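Axin interactor, dorsalization associated protein (Danio rerio, PDB 2QZQ) acts as a ventralizing factor in the embryo by binding axin, disrupting axin homodimers and so inhibiting axin-mediated JNK activation. Local coordinates at residues A[21-26]-A[120-125]; A[86-91]-A[144-149]; A[105-110]-A[132-137]. All coordinates share one frame; numbering follows the deposited sequence.

Interaction 1: residues A[21-26]-A[120-125]; sequences EKIGLK and IELYKK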
loop_
_atom_site.group_PDB
_atom_site.type_symbol
_atom_site.label_atom_id
_atom_site.label_comp_id
_atom_site.label_asym_id
_atom_site.label_seq_id
_atom_site.Cartn_x
_atom_site.Cartn_y
_atom_site.Cartn_z
ATOM N N GLU A 21 2.701 5.890 -6.610
ATOM C CA GLU A 21 2.900 6.383 -7.962
ATOM C C GLU A 21 2.128 5.517 -8.926
ATOM O O GLU A 21 1.244 5.990 -9.614
ATOM C CB GLU A 21 4.389 6.435 -8.311
ATOM C CG GLU A 21 5.141 7.357 -7.330
ATOM C CD GLU A 21 6.646 7.458 -7.576
ATOM O OE1 GLU A 21 7.229 6.557 -8.204
ATOM O OE2 GLU A 21 7.243 8.457 -7.112
ATOM N N LYS A 22 2.472 4.236 -8.968
ATOM C CA LYS A 22 1.841 3.329 -9.910
ATOM C C LYS A 22 2.061 1.903 -9.427
ATOM O O LYS A 22 2.906 1.666 -8.566
ATOM C CB LYS A 22 2.413 3.519 -11.307
ATOM C CG LYS A 22 3.824 3.006 -11.498
ATOM C CD LYS A 22 4.386 3.436 -12.834
ATOM C CE LYS A 22 5.883 3.138 -12.887
ATOM N NZ LYS A 22 6.453 3.432 -14.226
ATOM N N ILE A 23 1.283 0.979 -9.980
ATOM C CA ILE A 23 1.481 -0.430 -9.721
ATOM C C ILE A 23 1.555 -1.177 -11.050
ATOM O O ILE A 23 0.700 -0.992 -11.938
ATOM C CB ILE A 23 0.410 -1.021 -8.744
ATOM C CG1 ILE A 23 0.748 -2.489 -8.385
ATOM C CG2 ILE A 23 -1.002 -0.915 -9.299
ATOM C CD1 ILE A 23 -0.238 -3.089 -7.341
ATOM N N GLY A 24 2.600 -1.987 -11.186
ATOM C CA GLY A 24 2.776 -2.881 -12.322
ATOM C C GLY A 24 2.067 -4.197 -12.078
ATOM O O GLY A 24 2.229 -4.829 -11.010
ATOM N N LEU A 25 1.274 -4.608 -13.061
ATOM C CA LEU A 25 0.568 -5.886 -13.019
ATOM C C LEU A 25 0.478 -6.421 -14.451
ATOM O O LEU A 25 0.273 -5.658 -15.398
ATOM C CB LEU A 25 -0.837 -5.707 -12.407
ATOM C CG LEU A 25 -0.986 -5.210 -10.957
ATOM C CD1 LEU A 25 -2.431 -4.729 -10.649
ATOM C CD2 LEU A 25 -0.593 -6.262 -9.952
ATOM N N LYS A 26 0.668 -7.723 -14.632
ATOM C CA LYS A 26 0.663 -8.281 -15.985
ATOM C C LYS A 26 -0.674 -7.965 -16.675
ATOM O O LYS A 26 -0.734 -7.763 -17.871
ATOM C CB LYS A 26 0.874 -9.803 -15.945
ATOM C CG LYS A 26 2.316 -10.243 -15.713
ATOM C CD LYS A 26 2.419 -11.449 -14.752
ATOM C CE LYS A 26 2.466 -12.798 -15.457
ATOM N NZ LYS A 26 3.365 -13.747 -14.685
ATOM N N ILE A 120 8.399 -2.248 -4.562
ATOM C CA ILE A 120 8.101 -3.354 -3.687
ATOM C C ILE A 120 7.335 -4.393 -4.517
ATOM O O ILE A 120 6.412 -4.051 -5.275
ATOM C CB ILE A 120 7.198 -2.955 -2.500
ATOM C CG1 ILE A 120 7.785 -1.792 -1.684
ATOM C CG2 ILE A 120 6.954 -4.179 -1.598
ATOM C CD1 ILE A 120 6.803 -1.218 -0.656
ATOM N N GLU A 121 7.741 -5.653 -4.349
ATOM C CA GLU A 121 7.123 -6.792 -5.043
ATOM C C GLU A 121 5.724 -7.137 -4.511
ATOM O O GLU A 121 5.378 -6.850 -3.340
ATOM C CB GLU A 121 8.049 -8.029 -4.961
ATOM C CG GLU A 121 8.054 -8.745 -3.585
ATOM C CD GLU A 121 9.019 -8.130 -2.563
ATOM O OE1 GLU A 121 9.455 -6.974 -2.734
ATOM O OE2 GLU A 121 9.309 -8.805 -1.552
ATOM N N LEU A 122 4.933 -7.784 -5.365
ATOM C CA LEU A 122 3.566 -8.156 -5.007
ATOM C C LEU A 122 3.456 -9.647 -4.701
ATOM O O LEU A 122 4.039 -10.478 -5.404
ATOM C CB LEU A 122 2.573 -7.795 -6.123
ATOM C CG LEU A 122 2.671 -6.246 -6.159
ATOM C CD1 LEU A 122 2.703 -5.646 -7.515
ATOM C CD2 LEU A 122 1.742 -5.572 -5.183
ATOM N N TYR A 123 2.645 -9.944 -3.697
ATOM C CA TYR A 123 2.355 -11.306 -3.297
ATOM C C TYR A 123 0.892 -11.594 -3.533
ATOM O O TYR A 123 0.071 -10.702 -3.419
ATOM C CB TYR A 123 2.720 -11.491 -1.820
ATOM C CG TYR A 123 4.222 -11.402 -1.640
ATOM C CD1 TYR A 123 5.048 -12.429 -2.100
ATOM C CD2 TYR A 123 4.818 -10.269 -1.088
ATOM C CE1 TYR A 123 6.425 -12.362 -1.998
ATOM C CE2 TYR A 123 6.207 -10.179 -0.980
ATOM C CZ TYR A 123 7.000 -11.230 -1.450
ATOM O OH TYR A 123 8.370 -11.167 -1.316
ATOM N N LYS A 124 0.580 -12.841 -3.871
ATOM C CA LYS A 124 -0.783 -13.252 -4.211
ATOM C C LYS A 124 -1.693 -13.195 -2.983
ATOM O O LYS A 124 -1.249 -13.474 -1.845
ATOM C CB LYS A 124 -0.777 -14.683 -4.749
ATOM C CG LYS A 124 0.006 -14.919 -6.000
ATOM C CD LYS A 124 -0.053 -16.377 -6.403
ATOM C CE LYS A 124 0.488 -16.590 -7.837
ATOM N NZ LYS A 124 0.778 -18.047 -8.134
ATOM N N LYS A 125 -2.950 -12.819 -3.206
ATOM C CA LYS A 125 -4.017 -12.990 -2.228
ATOM C C LYS A 125 -4.070 -14.467 -1.787
ATOM O O LYS A 125 -3.604 -15.339 -2.537
ATOM C CB LYS A 125 -5.382 -12.586 -2.832
ATOM C CG LYS A 125 -5.751 -13.289 -4.137
ATOM C CD LYS A 125 -6.783 -14.414 -3.958
ATOM C CE LYS A 125 -8.096 -13.899 -3.391
ATOM N NZ LYS A 125 -8.688 -12.848 -4.272
#

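Interaction 2: residues A[86-91]-A[144-149]; sequences IFFEFK and LHLNQT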
loop_
_atom_site.group_PDB
_atom_site.type_symbol
_atom_site.label_atom_id
_atom_site.label_comp_id
_atom_site.label_asym_id
_atom_site.label_seq_id
_atom_site.Cartn_x
_atom_site.Cartn_y
_atom_site.Cartn_z
ATOM N N ILE A 86 3.637 -1.710 7.077
ATOM C CA ILE A 86 2.629 -1.024 6.280
ATOM C C ILE A 86 2.266 -1.942 5.089
ATOM O O ILE A 86 3.149 -2.350 4.313
ATOM C CB ILE A 86 3.156 0.336 5.758
ATOM C CG1 ILE A 86 3.790 1.166 6.905
ATOM C CG2 ILE A 86 2.030 1.171 5.096
ATOM C CD1 ILE A 86 4.415 2.460 6.416
ATOM N N PHE A 87 0.973 -2.225 4.944
ATOM C CA PHE A 87 0.449 -3.065 3.859
ATOM C C PHE A 87 -0.242 -2.238 2.796
ATOM O O PHE A 87 -0.844 -1.218 3.099
ATOM C CB PHE A 87 -0.572 -4.046 4.436
ATOM C CG PHE A 87 0.051 -5.238 5.060
ATOM C CD1 PHE A 87 0.182 -6.412 4.336
ATOM C CD2 PHE A 87 0.525 -5.187 6.368
ATOM C CE1 PHE A 87 0.813 -7.559 4.933
ATOM C CE2 PHE A 87 1.143 -6.299 6.955
ATOM C CZ PHE A 87 1.282 -7.481 6.228
ATOM N N PHE A 88 -0.140 -2.693 1.544
ATOM C CA PHE A 88 -0.774 -2.081 0.401
ATOM C C PHE A 88 -1.463 -3.242 -0.283
ATOM O O PHE A 88 -0.781 -4.164 -0.732
ATOM C CB PHE A 88 0.267 -1.473 -0.554
ATOM C CG PHE A 88 1.225 -0.554 0.137
ATOM C CD1 PHE A 88 0.986 0.806 0.192
ATOM C CD2 PHE A 88 2.333 -1.076 0.808
ATOM C CE1 PHE A 88 1.873 1.663 0.887
ATOM C CE2 PHE A 88 3.205 -0.239 1.479
ATOM C CZ PHE A 88 2.962 1.123 1.538
ATOM N N GLU A 89 -2.792 -3.228 -0.260
ATOM C CA GLU A 89 -3.601 -4.298 -0.878
ATOM C C GLU A 89 -4.275 -3.717 -2.099
ATOM O O GLU A 89 -5.002 -2.750 -1.974
ATOM C CB GLU A 89 -4.673 -4.787 0.076
ATOM C CG GLU A 89 -4.136 -5.511 1.305
ATOM C CD GLU A 89 -5.255 -5.916 2.231
ATOM O OE1 GLU A 89 -5.758 -5.034 2.964
ATOM O OE2 GLU A 89 -5.634 -7.098 2.198
ATOM N N PHE A 90 -4.023 -4.322 -3.256
ATOM C CA PHE A 90 -4.606 -3.887 -4.504
ATOM C C PHE A 90 -5.932 -4.614 -4.683
ATOM O O PHE A 90 -5.987 -5.845 -4.664
ATOM C CB PHE A 90 -3.672 -4.182 -5.658
ATOM C CG PHE A 90 -4.243 -3.825 -7.008
ATOM C CD1 PHE A 90 -4.023 -2.581 -7.554
ATOM C CD2 PHE A 90 -5.018 -4.757 -7.716
ATOM C CE1 PHE A 90 -4.563 -2.263 -8.815
ATOM C CE2 PHE A 90 -5.549 -4.460 -8.939
ATOM C CZ PHE A 90 -5.317 -3.205 -9.504
ATOM N N LYS A 91 -6.997 -3.819 -4.809
ATOM C CA LYS A 91 -8.356 -4.344 -4.906
ATOM C C LYS A 91 -9.013 -3.887 -6.196
ATOM O O LYS A 91 -8.694 -2.822 -6.728
ATOM C CB LYS A 91 -9.153 -3.876 -3.704
ATOM C CG LYS A 91 -8.659 -4.523 -2.369
ATOM C CD LYS A 91 -9.447 -4.027 -1.199
ATOM C CE LYS A 91 -8.864 -4.493 0.112
ATOM N NZ LYS A 91 -9.582 -3.821 1.243
ATOM N N LEU A 144 5.036 -2.429 -7.198
ATOM C CA LEU A 144 4.422 -1.218 -6.654
ATOM C C LEU A 144 5.520 -0.156 -6.490
ATOM O O LEU A 144 6.527 -0.401 -5.824
ATOM C CB LEU A 144 3.760 -1.522 -5.306
ATOM C CG LEU A 144 3.111 -0.363 -4.549
ATOM C CD1 LEU A 144 1.865 0.199 -5.300
ATOM C CD2 LEU A 144 2.775 -0.784 -3.122
ATOM N N HIS A 145 5.308 1.016 -7.092
ATOM C CA HIS A 145 6.294 2.115 -7.052
ATOM C C HIS A 145 5.776 3.173 -6.121
ATOM O O HIS A 145 4.676 3.712 -6.343
ATOM C CB HIS A 145 6.446 2.752 -8.422
ATOM C CG HIS A 145 7.171 1.905 -9.416
ATOM N ND1 HIS A 145 6.621 0.776 -9.985
ATOM C CD2 HIS A 145 8.398 2.040 -9.964
ATOM C CE1 HIS A 145 7.483 0.244 -10.835
ATOM N NE2 HIS A 145 8.564 0.999 -10.844
ATOM N N LEU A 146 6.548 3.441 -5.060
ATOM C CA LEU A 146 6.229 4.466 -4.067
ATOM C C LEU A 146 7.324 5.528 -3.970
ATOM O O LEU A 146 8.479 5.293 -4.376
ATOM C CB LEU A 146 6.049 3.864 -2.659
ATOM C CG LEU A 146 5.161 2.630 -2.457
ATOM C CD1 LEU A 146 5.301 2.097 -1.031
ATOM C CD2 LEU A 146 3.728 2.985 -2.798
ATOM N N ASN A 147 6.943 6.685 -3.438
ATOM C CA ASN A 147 7.923 7.696 -2.977
ATOM C C ASN A 147 7.642 7.991 -1.521
ATOM O O ASN A 147 6.489 8.255 -1.151
ATOM C CB ASN A 147 7.877 8.979 -3.825
ATOM C CG ASN A 147 9.046 9.922 -3.530
ATOM O OD1 ASN A 147 10.180 9.502 -3.506
ATOM N ND2 ASN A 147 8.752 11.193 -3.287
ATOM N N GLN A 148 8.687 7.912 -0.683
ATOM C CA GLN A 148 8.559 8.192 0.750
ATOM C C GLN A 148 9.083 9.595 1.068
ATOM O O GLN A 148 10.151 9.989 0.590
ATOM C CB GLN A 148 9.335 7.180 1.615
ATOM C CG GLN A 148 9.243 5.734 1.163
ATOM C CD GLN A 148 9.679 4.772 2.241
ATOM O OE1 GLN A 148 9.332 4.937 3.415
ATOM N NE2 GLN A 148 10.446 3.751 1.852
ATOM N N THR A 149 8.307 10.338 1.847
ATOM C CA THR A 149 8.718 11.648 2.343
ATOM C C THR A 149 8.542 11.637 3.841
ATOM O O THR A 149 7.451 11.341 4.362
ATOM C CB THR A 149 7.879 12.814 1.777
ATOM O OG1 THR A 149 7.784 12.701 0.357
ATOM C CG2 THR A 149 8.524 14.167 2.145
#

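Interaction 3: residues A[105-110]-A[132-137]; sequences FAFMEM and KKLNLL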
loop_
_atom_site.group_PDB
_atom_site.type_symbol
_atom_site.label_atom_id
_atom_site.label_comp_id
_atom_site.label_asym_id
_atom_site.label_seq_id
_atom_site.Cartn_x
_atom_site.Cartn_y
_atom_site.Cartn_z
ATOM N N PHE A 105 -0.925 -8.111 -2.626
ATOM C CA PHE A 105 -0.508 -7.148 -1.627
ATOM C C PHE A 105 1.018 -6.960 -1.603
ATOM O O PHE A 105 1.802 -7.789 -2.101
ATOM C CB PHE A 105 -1.015 -7.549 -0.241
ATOM C CG PHE A 105 -0.353 -8.810 0.312
ATOM C CD1 PHE A 105 -0.772 -10.069 -0.093
ATOM C CD2 PHE A 105 0.696 -8.714 1.221
ATOM C CE1 PHE A 105 -0.179 -11.222 0.422
ATOM C CE2 PHE A 105 1.314 -9.865 1.756
ATOM C CZ PHE A 105 0.886 -11.117 1.353
ATOM N N ALA A 106 1.417 -5.842 -1.022
ATOM C CA ALA A 106 2.826 -5.526 -0.802
ATOM C C ALA A 106 2.877 -5.068 0.631
ATOM O O ALA A 106 1.882 -4.585 1.176
ATOM C CB ALA A 106 3.278 -4.388 -1.734
ATOM N N PHE A 107 4.044 -5.177 1.253
ATOM C CA PHE A 107 4.182 -4.601 2.563
ATOM C C PHE A 107 5.578 -4.058 2.721
ATOM O O PHE A 107 6.480 -4.399 1.947
ATOM C CB PHE A 107 3.879 -5.639 3.651
ATOM C CG PHE A 107 4.821 -6.815 3.647
ATOM C CD1 PHE A 107 4.633 -7.874 2.777
ATOM C CD2 PHE A 107 5.916 -6.845 4.518
ATOM C CE1 PHE A 107 5.488 -8.989 2.799
ATOM C CE2 PHE A 107 6.786 -7.912 4.519
ATOM C CZ PHE A 107 6.585 -8.989 3.685
HETATM N N MSE A 108 5.744 -3.204 3.723
HETATM C CA MSE A 108 7.071 -2.751 4.102
HETATM C C MSE A 108 7.233 -2.726 5.608
HETATM O O MSE A 108 6.358 -2.231 6.320
HETATM C CB MSE A 108 7.443 -1.412 3.456
HETATM C CG MSE A 108 6.449 -0.277 3.580
HETATM SE SE MSE A 108 7.212 1.335 2.642
HETATM C CE MSE A 108 8.044 2.001 3.973
ATOM N N GLU A 109 8.353 -3.290 6.069
ATOM C CA GLU A 109 8.738 -3.273 7.478
ATOM C C GLU A 109 9.256 -1.892 7.899
ATOM O O GLU A 109 9.592 -1.059 7.061
ATOM C CB GLU A 109 9.789 -4.358 7.784
ATOM C CG GLU A 109 9.398 -5.839 7.465
ATOM C CD GLU A 109 8.305 -6.447 8.379
ATOM O OE1 GLU A 109 7.946 -5.867 9.425
ATOM O OE2 GLU A 109 7.787 -7.542 8.049
HETATM N N MSE A 110 9.334 -1.660 9.204
HETATM C CA MSE A 110 9.773 -0.359 9.738
HETATM C C MSE A 110 11.164 0.075 9.258
HETATM O O MSE A 110 11.395 1.256 8.974
HETATM C CB MSE A 110 9.770 -0.396 11.268
HETATM C CG MSE A 110 8.403 -0.509 11.896
HETATM SE SE MSE A 110 7.104 0.890 11.348
HETATM C CE MSE A 110 8.079 2.352 10.878
ATOM N N LYS A 132 3.984 -14.157 7.092
ATOM C CA LYS A 132 4.689 -15.394 7.441
ATOM C C LYS A 132 4.830 -16.332 6.244
ATOM O O LYS A 132 5.828 -17.038 6.122
ATOM C CB LYS A 132 3.897 -16.121 8.534
ATOM C CG LYS A 132 3.819 -15.413 9.886
ATOM C CD LYS A 132 5.152 -14.854 10.283
ATOM C CE LYS A 132 5.385 -14.952 11.782
ATOM N NZ LYS A 132 6.863 -14.962 11.979
ATOM N N LYS A 133 3.809 -16.371 5.396
ATOM C CA LYS A 133 3.810 -17.237 4.223
ATOM C C LYS A 133 3.445 -16.427 2.993
ATOM O O LYS A 133 2.353 -15.892 2.922
ATOM C CB LYS A 133 2.845 -18.414 4.385
ATOM C CG LYS A 133 3.396 -19.579 5.199
ATOM C CD LYS A 133 2.299 -20.606 5.565
ATOM C CE LYS A 133 1.833 -21.405 4.370
ATOM N NZ LYS A 133 1.026 -22.559 4.914
ATOM N N LEU A 134 4.374 -16.350 2.041
ATOM C CA LEU A 134 4.267 -15.463 0.864
ATOM C C LEU A 134 4.396 -16.211 -0.467
ATOM O O LEU A 134 5.313 -17.014 -0.658
ATOM C CB LEU A 134 5.325 -14.346 0.960
ATOM C CG LEU A 134 5.343 -13.540 2.277
ATOM C CD1 LEU A 134 6.525 -12.596 2.376
ATOM C CD2 LEU A 134 4.001 -12.747 2.457
ATOM N N ASN A 135 3.498 -15.900 -1.406
ATOM C CA ASN A 135 3.509 -16.494 -2.736
ATOM C C ASN A 135 3.649 -15.348 -3.719
ATOM O O ASN A 135 2.780 -14.495 -3.780
ATOM C CB ASN A 135 2.219 -17.274 -2.969
ATOM C CG ASN A 135 1.984 -18.346 -1.890
ATOM O OD1 ASN A 135 1.007 -18.290 -1.136
ATOM N ND2 ASN A 135 2.915 -19.277 -1.779
ATOM N N LEU A 136 4.778 -15.302 -4.412
ATOM C CA LEU A 136 5.087 -14.180 -5.326
ATOM C C LEU A 136 4.115 -14.179 -6.481
ATOM O O LEU A 136 3.866 -15.221 -7.096
ATOM C CB LEU A 136 6.533 -14.291 -5.834
ATOM C CG LEU A 136 7.084 -13.106 -6.653
ATOM C CD1 LEU A 136 7.147 -11.864 -5.792
ATOM C CD2 LEU A 136 8.483 -13.414 -7.180
ATOM N N LEU A 137 3.564 -13.004 -6.800
ATOM C CA LEU A 137 2.626 -12.906 -7.908
ATOM C C LEU A 137 3.285 -13.176 -9.279
ATOM O O LEU A 137 2.761 -13.929 -10.099
ATOM C CB LEU A 137 1.928 -11.518 -7.889
ATOM C CG LEU A 137 0.820 -11.289 -8.922
ATOM C CD1 LEU A 137 -0.359 -12.171 -8.664
ATOM C CD2 LEU A 137 0.389 -9.826 -8.895
#

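Interaction 1: residues A[21-26]-A[120-125]
Leu25 and Leu122 mark the closest backbone approach between residues 21-26 and 120-125, with their CA atoms 8.9 Å apart. That spacing is too wide for backbone pairing, and only side chains and one carbonyl bridge the gap. Residues 21-24 are the last part of strand 15-24, and the chain then leaves the strand at Leu25. Leu122 carries the whole contact from its side. Its CB points at the other segment, and its two methyls split the work. Leu122 CD1 touches Ile23 CG1 at 3.8 Å and lies 3.6 Å from Gly24 O. Leu122 CD2 meets Ile23 CD1, also at 3.8 Å. The outer end of Ile23 therefore lies against both branches of Leu122. Ile23 reaches this place with CG1 anti to the backbone N (chi1 -174°) and an extended chi2, which carries CD1 out to Leu122. The two side chains meet at a slant. Leu25 comes in nearly at right angles to Leu122 and touches less closely, with its CD2 4.1 Å from Leu122 CD1. All four touching residues are buried. The patch is apolar apart from the carbonyl of Gly24. Behind it, Ile23 also packs on Ile65 and Phe67 of strand 64-72. Leu122 and Leu25 both rest on Cys104 of strand 99-109, and Leu25 also meets Leu137 of the loop after strand 116-124. Strand 144-151 lies between strands 15-24 and 116-124 in the sheet order. In the beta sandwich of the C-terminal C2 domain, the contact thus joins the two strands on either side of strand 144-151, where the chain leaves strand 15-24 after Gly24.

Interaction 2: residues A[86-91]-A[144-149]
Phe88 meets Leu144 and Leu146 at two places along its length. Leu144 takes the root of the side chain: its CD2 lies 3.6 Å from Phe88 CG and 3.7 Å from Phe88 CB. Leu146 takes the far end, with its CD1 3.6 Å from Phe88 CZ. The same methyl is 4.0 Å from both Phe88 CE1 and Phe88 CE2, so it sits evenly about the end of the ring. Both methyls approach the ring obliquely. The side chains differ in direction. Leu144 crosses Phe88 at about a right angle, while Leu146 runs against it from the opposite direction. Leu144 has CG anti to the backbone N (chi1 177°), and in this conformation its CD2 comes against the root of Phe88. All three residues point their CB toward the opposite segment and are buried. The contact lies about 3 Å, centre to centre, from the middle of the chain. Leu146 is also packed on Ile118 and Ile120 of strand 116-124, and Met108 of strand 99-109 touches Phe88. The backbones stay apart, with the CA atoms of Phe88 and Leu144 8.8 Å from each other. Leucine methyls and an aromatic ring filling the space between strands 85-94 and 144-151 are what is expected of the hydrophobic core of a beta sandwich, here the C2 domain of the protein.

Interaction 3: residues A[105-110]-A[132-137]
Leu134 reaches out from the loop and sets one methyl against each of two phenylalanines on strand 99-109. Its CD2 lies 3.7 Å from Phe105 CZ and 4.0 Å from Phe105 CE2. Its CD1 is 3.8 Å from both Phe107 CE1 and Phe107 CZ. In both rings the methyl comes to the edge, near the ring plane, and not over a face. Phe105 and Phe107 share one conformation. Each has CG between the backbone N and the carbonyl carbon, with chi1 of 68° in Phe105 and 62° in Phe107. They are two residues apart on an extended strand, and both rings rise toward the same loop. With CG anti to its carbonyl carbon and chi2 172°, Leu134 presents CD1 to Phe107 and CD2 to Phe105. It crosses Phe105 at about a right angle and meets Phe107 from the opposite direction. Trimming this side chain to an alanine would probably strip both ring edges of their methyl partners and weaken the hold of the loop on the strand. Phe105 is buried and also touches Phe87 of the next strand, 85-94. Phe107 and Leu134 are partly exposed, so the contact runs from the interior toward the surface. Nearby, Asp128 OD2 accepts hydrogen bonds from the backbone N of Lys132 and of Lys133, and Asn135 and Leu137 bond through the backbone to Lys124 and Leu122. The loop thus lies over an outer face of the sheet, away from the core side where Ala106 and Met108 pack. It is a loop lying against part of the outer face of the beta sandwich of the C2 domain.

In the fold
From the N terminus, strand 15-24 enters interaction 1, which closes a long loop when residues 120-125 return to it. Strand 85-94 opens interaction 2 inside that span, and residues 144-149 close it beyond the end of interaction 1, so the two cross. Interaction 3 also crosses interaction 1: residues 105-110 come before 120-125, and residues 132-137 after them. Both of its segments fall between those of interaction 2. Backbone hydrogen bonds link neighbours, such as Tyr123 N to Phe105 O and Phe88 O to Ala106 N, and probably Ile120 O to Leu144 N. Interactions 1 and 2 join strands through the interior, while interaction 3 fastens the loop before strand 144-151 outside.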